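Local coordinates for protein dihydrolipoyl dehydrogenase (Elizabethkingia anophelis NUHP1, PDB 6UZI) that probably catalyses the NAD(+)-dependent reoxidation of dihydrolipoyl groups on lysines of partner proteins, using one bound FAD per subunit and a redox-active disulfide, at residues T163-R168 against V249-D254; M241-V246 against K261-E266; W362-G367 against R425-I430. One frame throughout, in Å; residues are numbered along the deposited sequence.

Contact 1 (T163-R168 against V249-D254); sequences TLDKER and VERNGD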
loop_
_atom_site.group_PDB
_atom_site.type_symbol
_atom_site.label_atom_id
_atom_site.label_comp_id
_atom_site.label_asym_id
_atom_site.label_seq_id
_atom_site.Cartn_x
_atom_site.Cartn_y
_atom_site.Cartn_z
ATOM N N THR A 163 -14.466 5.502 -37.282
ATOM C CA THR A 163 -13.928 4.388 -38.059
ATOM C C THR A 163 -12.580 4.013 -37.450
ATOM O O THR A 163 -11.567 4.670 -37.700
ATOM C CB THR A 163 -13.780 4.756 -39.536
ATOM O OG1 THR A 163 -15.062 5.056 -40.113
ATOM C CG2 THR A 163 -13.137 3.612 -40.296
ATOM N N LEU A 164 -12.573 2.965 -36.635
ATOM C CA LEU A 164 -11.335 2.506 -36.026
ATOM C C LEU A 164 -10.474 1.815 -37.076
ATOM O O LEU A 164 -10.972 1.006 -37.862
ATOM C CB LEU A 164 -11.631 1.551 -34.871
ATOM C CG LEU A 164 -12.399 2.077 -33.664
ATOM C CD1 LEU A 164 -13.007 0.921 -32.892
ATOM C CD2 LEU A 164 -11.470 2.885 -32.773
ATOM N N ASP A 165 -9.182 2.148 -37.105
ATOM C CA ASP A 165 -8.276 1.600 -38.102
ATOM C C ASP A 165 -7.108 0.822 -37.514
ATOM O O ASP A 165 -6.240 0.378 -38.274
ATOM C CB ASP A 165 -7.745 2.716 -39.018
ATOM C CG ASP A 165 -7.001 3.811 -38.260
ATOM O OD1 ASP A 165 -6.950 4.944 -38.782
ATOM O OD2 ASP A 165 -6.495 3.562 -37.144
ATOM N N LYS A 166 -7.053 0.649 -36.193
ATOM C CA LYS A 166 -5.984 -0.091 -35.517
ATOM C C LYS A 166 -4.604 0.502 -35.786
ATOM O O LYS A 166 -3.589 -0.181 -35.616
ATOM C CB LYS A 166 -6.004 -1.580 -35.895
ATOM C CG LYS A 166 -7.385 -2.227 -35.770
ATOM C CD LYS A 166 -7.328 -3.638 -35.213
ATOM C CE LYS A 166 -8.731 -4.151 -34.911
ATOM N NZ LYS A 166 -8.734 -5.376 -34.051
ATOM N N GLU A 167 -4.549 1.770 -36.204
ATOM C CA GLU A 167 -3.285 2.460 -36.427
ATOM C C GLU A 167 -3.257 3.762 -35.645
ATOM O O GLU A 167 -2.524 3.888 -34.657
ATOM C CB GLU A 167 -3.060 2.732 -37.911
ATOM C CG GLU A 167 -2.317 1.628 -38.624
ATOM C CD GLU A 167 -2.515 1.667 -40.124
ATOM O OE1 GLU A 167 -2.321 0.617 -40.767
ATOM O OE2 GLU A 167 -2.870 2.742 -40.657
ATOM N N ARG A 168 -4.070 4.732 -36.059
ATOM C CA ARG A 168 -4.132 6.013 -35.375
ATOM C C ARG A 168 -5.483 6.303 -34.740
ATOM O O ARG A 168 -5.537 7.077 -33.779
ATOM C CB ARG A 168 -3.775 7.145 -36.348
ATOM C CG ARG A 168 -2.446 6.918 -37.056
ATOM C CD ARG A 168 -1.942 8.154 -37.782
ATOM N NE ARG A 168 -0.774 8.702 -37.098
ATOM C CZ ARG A 168 0.486 8.420 -37.413
ATOM N NH1 ARG A 168 1.476 8.965 -36.715
ATOM N NH2 ARG A 168 0.759 7.604 -38.427
ATOM N N VAL A 249 -14.590 12.206 -36.201
ATOM C CA VAL A 249 -13.183 11.849 -36.030
ATOM C C VAL A 249 -12.636 11.434 -37.394
ATOM O O VAL A 249 -12.969 10.352 -37.888
ATOM C CB VAL A 249 -12.984 10.721 -35.015
ATOM C CG1 VAL A 249 -11.522 10.322 -34.975
ATOM C CG2 VAL A 249 -13.495 11.127 -33.630
ATOM N N GLU A 250 -11.808 12.287 -38.002
ATOM C CA GLU A 250 -11.229 12.072 -39.327
ATOM C C GLU A 250 -9.746 11.751 -39.224
ATOM O O GLU A 250 -9.015 12.416 -38.490
ATOM C CB GLU A 250 -11.326 13.316 -40.214
ATOM C CG GLU A 250 -12.689 13.848 -40.575
ATOM C CD GLU A 250 -12.578 15.094 -41.460
ATOM O OE1 GLU A 250 -11.446 15.595 -41.662
ATOM O OE2 GLU A 250 -13.618 15.572 -41.959
ATOM N N ARG A 251 -9.302 10.747 -39.972
ATOM C CA ARG A 251 -7.881 10.468 -40.147
ATOM C C ARG A 251 -7.421 11.051 -41.481
ATOM O O ARG A 251 -7.958 10.692 -42.533
ATOM C CB ARG A 251 -7.580 8.971 -40.095
ATOM C CG ARG A 251 -6.173 8.665 -40.601
ATOM C CD ARG A 251 -5.540 7.466 -39.936
ATOM N NE ARG A 251 -4.144 7.313 -40.333
ATOM C CZ ARG A 251 -3.508 6.146 -40.375
ATOM N NH1 ARG A 251 -4.154 5.030 -40.062
ATOM N NH2 ARG A 251 -2.236 6.090 -40.748
ATOM N N ASN A 252 -6.447 11.955 -41.434
ATOM C CA ASN A 252 -5.870 12.582 -42.622
ATOM C C ASN A 252 -4.382 12.266 -42.639
ATOM O O ASN A 252 -3.557 13.091 -42.246
ATOM C CB ASN A 252 -6.134 14.088 -42.625
ATOM C CG ASN A 252 -7.603 14.417 -42.478
ATOM O OD1 ASN A 252 -8.407 14.101 -43.356
ATOM N ND2 ASN A 252 -7.963 15.058 -41.365
ATOM N N GLY A 253 -4.039 11.058 -43.065
ATOM C CA GLY A 253 -2.639 10.690 -43.087
ATOM C C GLY A 253 -2.116 10.473 -41.684
ATOM O O GLY A 253 -2.574 9.568 -40.983
ATOM N N ASP A 254 -1.180 11.316 -41.251
ATOM C CA ASP A 254 -0.600 11.234 -39.917
ATOM C C ASP A 254 -1.373 12.042 -38.883
ATOM O O ASP A 254 -0.864 12.264 -37.779
ATOM C CB ASP A 254 0.855 11.715 -39.934
ATOM C CG ASP A 254 1.772 10.805 -40.724
ATOM O OD1 ASP A 254 1.414 9.628 -40.951
ATOM O OD2 ASP A 254 2.864 11.273 -41.113
#

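Contact 2 (M241-V246 against K261-E266); sequences MLSTAV and KDKKGE. With EDO (1,2-ethanediol), chain I.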
loop_
_atom_site.group_PDB
_atom_site.type_symbol
_atom_site.label_atom_id
_atom_site.label_comp_id
_atom_site.label_asym_id
_atom_site.label_seq_id
_atom_site.Cartn_x
_atom_site.Cartn_y
_atom_site.Cartn_z
ATOM N N MET A 241 -11.147 18.814 -22.000
ATOM C CA MET A 241 -12.222 19.510 -22.703
ATOM C C MET A 241 -13.513 18.781 -22.339
ATOM O O MET A 241 -13.935 17.858 -23.036
ATOM C CB MET A 241 -11.973 19.525 -24.188
ATOM C CG MET A 241 -10.938 20.549 -24.620
ATOM S SD MET A 241 -10.682 20.524 -26.400
ATOM C CE MET A 241 -9.044 21.234 -26.523
ATOM N N LEU A 242 -14.120 19.172 -21.227
ATOM C CA LEU A 242 -15.301 18.493 -20.718
ATOM C C LEU A 242 -16.575 19.080 -21.322
ATOM O O LEU A 242 -16.560 20.133 -21.960
ATOM C CB LEU A 242 -15.343 18.587 -19.188
ATOM C CG LEU A 242 -14.121 18.079 -18.414
ATOM C CD1 LEU A 242 -14.362 18.093 -16.912
ATOM C CD2 LEU A 242 -13.718 16.692 -18.882
ATOM N N SER A 243 -17.687 18.365 -21.115
ATOM C CA SER A 243 -19.018 18.773 -21.587
ATOM C C SER A 243 -19.011 19.107 -23.076
ATOM O O SER A 243 -19.598 20.098 -23.519
ATOM C CB SER A 243 -19.547 19.958 -20.776
ATOM O OG SER A 243 -19.589 19.673 -19.388
ATOM N N THR A 244 -18.358 18.256 -23.859
ATOM C CA THR A 244 -18.107 18.524 -25.270
ATOM C C THR A 244 -18.571 17.322 -26.077
ATOM O O THR A 244 -18.085 16.207 -25.869
ATOM C CB THR A 244 -16.620 18.811 -25.506
ATOM O OG1 THR A 244 -16.213 19.893 -24.664
ATOM C CG2 THR A 244 -16.369 19.208 -26.937
ATOM N N ALA A 245 -19.503 17.547 -26.998
ATOM C CA ALA A 245 -20.139 16.471 -27.749
ATOM C C ALA A 245 -19.426 16.313 -29.086
ATOM O O ALA A 245 -19.553 17.165 -29.968
ATOM C CB ALA A 245 -21.625 16.757 -27.951
ATOM N N VAL A 246 -18.672 15.220 -29.222
ATOM C CA VAL A 246 -17.941 14.938 -30.449
ATOM C C VAL A 246 -18.924 14.532 -31.532
ATOM O O VAL A 246 -19.895 13.809 -31.273
ATOM C CB VAL A 246 -16.886 13.840 -30.222
ATOM C CG1 VAL A 246 -16.184 13.496 -31.523
ATOM C CG2 VAL A 246 -15.883 14.265 -29.176
ATOM N N LYS A 261 -18.902 20.079 -30.362
ATOM C CA LYS A 261 -19.507 21.315 -29.885
ATOM C C LYS A 261 -19.450 21.315 -28.364
ATOM O O LYS A 261 -19.629 20.272 -27.730
ATOM C CB LYS A 261 -20.947 21.484 -30.379
ATOM C CG LYS A 261 -21.037 21.860 -31.844
ATOM C CD LYS A 261 -22.457 22.198 -32.262
ATOM C CE LYS A 261 -22.543 22.586 -33.738
ATOM N NZ LYS A 261 -21.896 23.899 -34.034
ATOM N N ASP A 262 -19.210 22.492 -27.783
ATOM C CA ASP A 262 -19.033 22.626 -26.345
ATOM C C ASP A 262 -20.374 22.926 -25.681
ATOM O O ASP A 262 -21.419 22.968 -26.335
ATOM C CB ASP A 262 -17.978 23.694 -26.043
ATOM C CG ASP A 262 -18.394 25.098 -26.488
ATOM O OD1 ASP A 262 -19.533 25.294 -26.971
ATOM O OD2 ASP A 262 -17.559 26.020 -26.368
ATOM N N LYS A 263 -20.356 23.162 -24.369
ATOM C CA LYS A 263 -21.608 23.341 -23.651
ATOM C C LYS A 263 -22.318 24.624 -24.054
ATOM O O LYS A 263 -23.545 24.702 -23.931
ATOM C CB LYS A 263 -21.358 23.303 -22.142
ATOM C CG LYS A 263 -20.548 24.460 -21.599
ATOM C CD LYS A 263 -19.848 24.050 -20.324
ATOM C CE LYS A 263 -20.168 24.967 -19.154
ATOM N NZ LYS A 263 -19.947 24.251 -17.851
ATOM N N LYS A 264 -21.585 25.613 -24.563
ATOM C CA LYS A 264 -22.187 26.831 -25.093
ATOM C C LYS A 264 -22.618 26.680 -26.548
ATOM O O LYS A 264 -23.112 27.645 -27.137
ATOM C CB LYS A 264 -21.226 28.016 -24.932
ATOM N N GLY A 265 -22.433 25.502 -27.148
ATOM C CA GLY A 265 -22.821 25.268 -28.525
ATOM C C GLY A 265 -21.798 25.637 -29.578
ATOM O O GLY A 265 -22.087 25.486 -30.772
ATOM N N GLU A 266 -20.633 26.144 -29.186
ATOM C CA GLU A 266 -19.627 26.575 -30.146
ATOM C C GLU A 266 -18.822 25.396 -30.686
ATOM O O GLU A 266 -18.683 24.354 -30.039
ATOM C CB GLU A 266 -18.696 27.613 -29.518
ATOM C CG GLU A 266 -19.329 28.999 -29.392
ATOM C CD GLU A 266 -18.521 29.931 -28.507
ATOM O OE1 GLU A 266 -17.679 29.434 -27.728
ATOM O OE2 GLU A 266 -18.728 31.162 -28.589
HETATM C C1 EDO I . -20.380 11.979 -28.737
HETATM O O1 EDO I . -21.544 11.158 -28.877
HETATM C C2 EDO I . -20.156 12.299 -27.260
HETATM O O2 EDO I . -18.890 12.956 -27.063
HETATM O O HOH W 1 -17.898 22.812 -22.684
HETATM O O HOH W 2 -17.721 21.706 -17.861
#

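Contact 3 (W362-G367 against R425-I430); sequences WPEVAG and RAADMI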
loop_
_atom_site.group_PDB
_atom_site.type_symbol
_atom_site.label_atom_id
_atom_site.label_comp_id
_atom_site.label_asym_id
_atom_site.label_seq_id
_atom_site.Cartn_x
_atom_site.Cartn_y
_atom_site.Cartn_z
ATOM N N TRP A 362 -1.345 7.899 -11.001
ATOM C CA TRP A 362 -0.476 8.272 -9.884
ATOM C C TRP A 362 -0.672 9.746 -9.557
ATOM O O TRP A 362 -0.241 10.615 -10.345
ATOM C CB TRP A 362 0.991 7.975 -10.177
ATOM C CG TRP A 362 1.844 8.030 -8.934
ATOM C CD1 TRP A 362 2.757 8.992 -8.611
ATOM C CD2 TRP A 362 1.842 7.097 -7.846
ATOM N NE1 TRP A 362 3.331 8.712 -7.398
ATOM C CE2 TRP A 362 2.786 7.556 -6.903
ATOM C CE3 TRP A 362 1.140 5.916 -7.578
ATOM C CZ2 TRP A 362 3.048 6.877 -5.714
ATOM C CZ3 TRP A 362 1.401 5.242 -6.397
ATOM C CH2 TRP A 362 2.347 5.726 -5.476
ATOM N N PRO A 363 -1.267 10.084 -8.400
ATOM C CA PRO A 363 -1.671 9.178 -7.313
ATOM C C PRO A 363 -2.778 8.206 -7.690
ATOM O O PRO A 363 -3.559 8.474 -8.600
ATOM C CB PRO A 363 -2.166 10.139 -6.231
ATOM C CG PRO A 363 -2.653 11.313 -6.992
ATOM C CD PRO A 363 -1.674 11.470 -8.120
ATOM N N GLU A 364 -2.821 7.069 -7.009
ATOM C CA GLU A 364 -3.901 6.119 -7.223
ATOM C C GLU A 364 -5.200 6.643 -6.613
ATOM O O GLU A 364 -5.198 7.438 -5.669
ATOM C CB GLU A 364 -3.532 4.766 -6.625
ATOM C CG GLU A 364 -2.515 3.984 -7.451
ATOM C CD GLU A 364 -1.799 2.899 -6.649
ATOM O OE1 GLU A 364 -2.080 2.751 -5.432
ATOM O OE2 GLU A 364 -0.959 2.189 -7.243
ATOM N N VAL A 365 -6.316 6.177 -7.166
ATOM C CA VAL A 365 -7.656 6.554 -6.735
ATOM C C VAL A 365 -8.411 5.280 -6.383
ATOM O O VAL A 365 -8.370 4.299 -7.135
ATOM C CB VAL A 365 -8.404 7.336 -7.832
ATOM C CG1 VAL A 365 -9.759 7.826 -7.325
ATOM C CG2 VAL A 365 -7.564 8.484 -8.339
ATOM N N ALA A 366 -9.100 5.294 -5.250
ATOM C CA ALA A 366 -9.848 4.122 -4.830
ATOM C C ALA A 366 -11.038 4.569 -4.003
ATOM O O ALA A 366 -10.939 5.527 -3.234
ATOM C CB ALA A 366 -8.972 3.161 -4.030
ATOM N N GLY A 367 -12.158 3.885 -4.176
ATOM C CA GLY A 367 -13.340 4.170 -3.388
ATOM C C GLY A 367 -14.087 2.895 -3.065
ATOM O O GLY A 367 -14.060 1.922 -3.823
ATOM N N ARG A 425 -0.331 4.901 -3.172
ATOM C CA ARG A 425 -0.665 3.538 -2.759
ATOM C C ARG A 425 -2.141 3.365 -2.398
ATOM O O ARG A 425 -2.496 2.445 -1.650
ATOM C CB ARG A 425 0.209 3.082 -1.584
ATOM C CG ARG A 425 1.686 3.161 -1.837
ATOM C CD ARG A 425 2.464 2.629 -0.644
ATOM N NE ARG A 425 3.890 2.551 -0.936
ATOM C CZ ARG A 425 4.764 1.876 -0.200
ATOM N NH1 ARG A 425 4.350 1.200 0.864
ATOM N NH2 ARG A 425 6.047 1.849 -0.552
ATOM N N ALA A 426 -3.022 4.224 -2.912
ATOM C CA ALA A 426 -4.438 4.097 -2.582
ATOM C C ALA A 426 -5.011 2.772 -3.059
ATOM O O ALA A 426 -5.972 2.265 -2.471
ATOM C CB ALA A 426 -5.233 5.259 -3.172
ATOM N N ALA A 427 -4.452 2.209 -4.134
ATOM C CA ALA A 427 -4.969 0.945 -4.645
ATOM C C ALA A 427 -4.878 -0.162 -3.601
ATOM O O ALA A 427 -5.679 -1.099 -3.621
ATOM C CB ALA A 427 -4.226 0.549 -5.922
ATOM N N ASP A 428 -3.926 -0.071 -2.675
ATOM C CA ASP A 428 -3.815 -1.054 -1.610
ATOM C C ASP A 428 -4.273 -0.535 -0.255
ATOM O O ASP A 428 -4.674 -1.337 0.589
ATOM C CB ASP A 428 -2.371 -1.564 -1.504
ATOM C CG ASP A 428 -1.921 -2.278 -2.765
ATOM O OD1 ASP A 428 -1.184 -1.674 -3.572
ATOM O OD2 ASP A 428 -2.313 -3.444 -2.960
ATOM N N MET A 429 -4.263 0.778 -0.035
ATOM C CA MET A 429 -4.803 1.303 1.212
ATOM C C MET A 429 -6.297 1.034 1.316
ATOM O O MET A 429 -6.834 0.900 2.423
ATOM C CB MET A 429 -4.540 2.801 1.315
ATOM C CG MET A 429 -3.107 3.171 1.567
ATOM S SD MET A 429 -3.008 4.873 2.125
ATOM C CE MET A 429 -3.659 5.764 0.718
ATOM N N ILE A 430 -6.982 0.954 0.174
ATOM C CA ILE A 430 -8.429 0.808 0.164
ATOM C C ILE A 430 -8.864 -0.474 0.857
ATOM O O ILE A 430 -9.993 -0.554 1.356
ATOM C CB ILE A 430 -8.941 0.880 -1.292
ATOM C CG1 ILE A 430 -10.446 1.111 -1.319
ATOM C CG2 ILE A 430 -8.590 -0.386 -2.062
ATOM C CD1 ILE A 430 -10.850 2.392 -0.665
#

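Contact 1 (T163-R168 against V249-D254)
In Arg251, CG stands anti to the backbone N (chi1 167°), and in Asp165, CG lies between the backbone N and the carbonyl carbon (chi1 59°); chi1 sets each CG on its way across, the Arg251 chain then bends at chi2, and its guanidinium meets the Asp165 carboxylate between loop 163-168 and the tip of a beta hairpin. The hairpin joins strands 245-252 and 255-261; the loop holds an Asx turn. Asp165 OD2 accepts from Glu167 N at 2.8 Å and from Arg168 N at 2.9 Å, both approaching the same face of the carboxylate, and also from Val169 N. Aspartate is short enough to fold back on the backbone while OD1 still faces the hairpin.

Arg251 NH1 is gripped by two acids in a salt-bridge network. It donates to Asp165 OD1 at 3.1 Å and to Glu167 OE2 at 2.7 Å, both oxygens lying close to the guanidinium plane. Asp165 OD1 is met from above its own carboxylate plane, Glu167 OE2 on its anti side. Arginine offers a third in-plane donor, for NE bonds Gly253 O at 2.8 Å and nearly straight (175°), tying it to its own turn. The turn bends at Gly253, where the positive phi suits a residue without a side chain.

Over one face of the Arg251 guanidinium lies Arg168, whose CG is 3.6 Å from Arg251 CZ, above the centre. Beyond CG the Arg168 chain bends; NE bonds Asp273 O, and the guanidinium makes a cation-pi contact with Tyr274. Asp254 OD1 sits over one face of the Arg168 guanidinium, 3.3 Å from Arg168 NH2, a purely electrostatic bridge to which no N-H points. The acids may offset the repulsion between Arg168 NH2 and Arg251 NH2, 4.1 Å apart.

Contact 2 (M241-V246 against K261-E266)
Lys263 packs against Ser243 where the two segments part, at the open end of hairpin 245-252/255-261. CB of Lys263 rests 4.0 Å from Ser243 CB and also touches Ser243 O. CG lies between the backbone N and the carbonyl carbon (chi1 67°), and CD returns to within 4.1 Å of Ser243 CB. The chain then bends, and NZ makes a weak bond of 3.4 Å to water 2, which donates to Ser243 OG; Ser243 OG is also hydrogen-bonded to Asp215 OD1. A long lysine suits this place, its CB and CD lying against the serine CB while its ammonium reaches water.

The last rung is the hydrogen-bonded antiparallel pair Ala245 and Lys261, with Ala245 N to Lys261 O at 2.8 Å and Lys261 N to Ala245 O at 3.0 Å. Beyond it a type I turn, Asp262 to Gly265, leads into strand 267-272. The hairpin starts here just after strand 239-241, with Thr244 backbone-bonded to Glu212, which probably binds NAD(+). Thr244 OG1 donates to Leu242 O at 2.7 Å. A direct amide-carbonyl pair thus fixes the register, then gives way to water-mediated links: water 1 accepts from Lys263 N and donates to Leu242 O.

Contact 3 (W362-G367 against R425-I430)
Strand 364-367 and helix 426-430 run in nearly the same direction, 24° apart, with their axes 6.9 Å from each other at closest approach. Such nearness is possible because alanines line the interface: the CA atoms of Glu364 and Ala426 are only 5.1 Å apart, and Ala426 CB fits against Glu364 O at 3.3 Å. From the strand, Glu364 stretches toward the start of the helix, CG anti to its carbonyl carbon (chi1 -75°) and the chain extended beyond. Its OE1 accepts from Ala427 N at 2.8 Å, the donor standing above the carboxylate plane. A negative charge beside the first turn of a helix probably gains from the helix dipole, and glutamate has the length to reach it.

The helix packs on the antiparallel sheet of the dimerisation domain: strand 416-423, which pairs with 364-369, leads through Arg425 at the N-cap into helix 426-438. Across the dimer, Glu364 OE2 forms a salt bridge with Arg425 NH1 of the second subunit. Asp428 OD1 forms a salt bridge with Arg425 NH2 of the second subunit, so the helix start belongs to the dimer interface.

Farther along, the join turns apolar. Ala366 CB lies 3.6 Å from Ile430 CB; in Ile430, CG1 stands anti to the backbone N (chi1 -165°) beside Ala366 CB, and CD1 beyond it lies 4.0 Å from Gly367 N. At the other end, Trp362, just before a cis peptide to Pro363, places CH2 3.6 Å from Arg425 N, while its NE1 bonds Asp400 OD1.

Contacts 1 and 2 lie on the surface and share strand 245-252, one at each end of it, their centres about 22 Å apart; both use the three-stranded antiparallel sheet, contact 1 docking a separate loop on its hairpin tip. Contact 3 is buried, in the dimerisation domain rather than the nucleotide-binding part, and its centre lies more than 30 Å from either of the others. Chemistry follows place. At the hairpin tip, contact 1 relies on charged side chains; at the far end, contact 2 relies on backbone amides and water. In contact 3, small and apolar residues allow a strand and a helix to pack closely, and its buried acid is met by a helix amide and a second subunit, which touches neither surface contact.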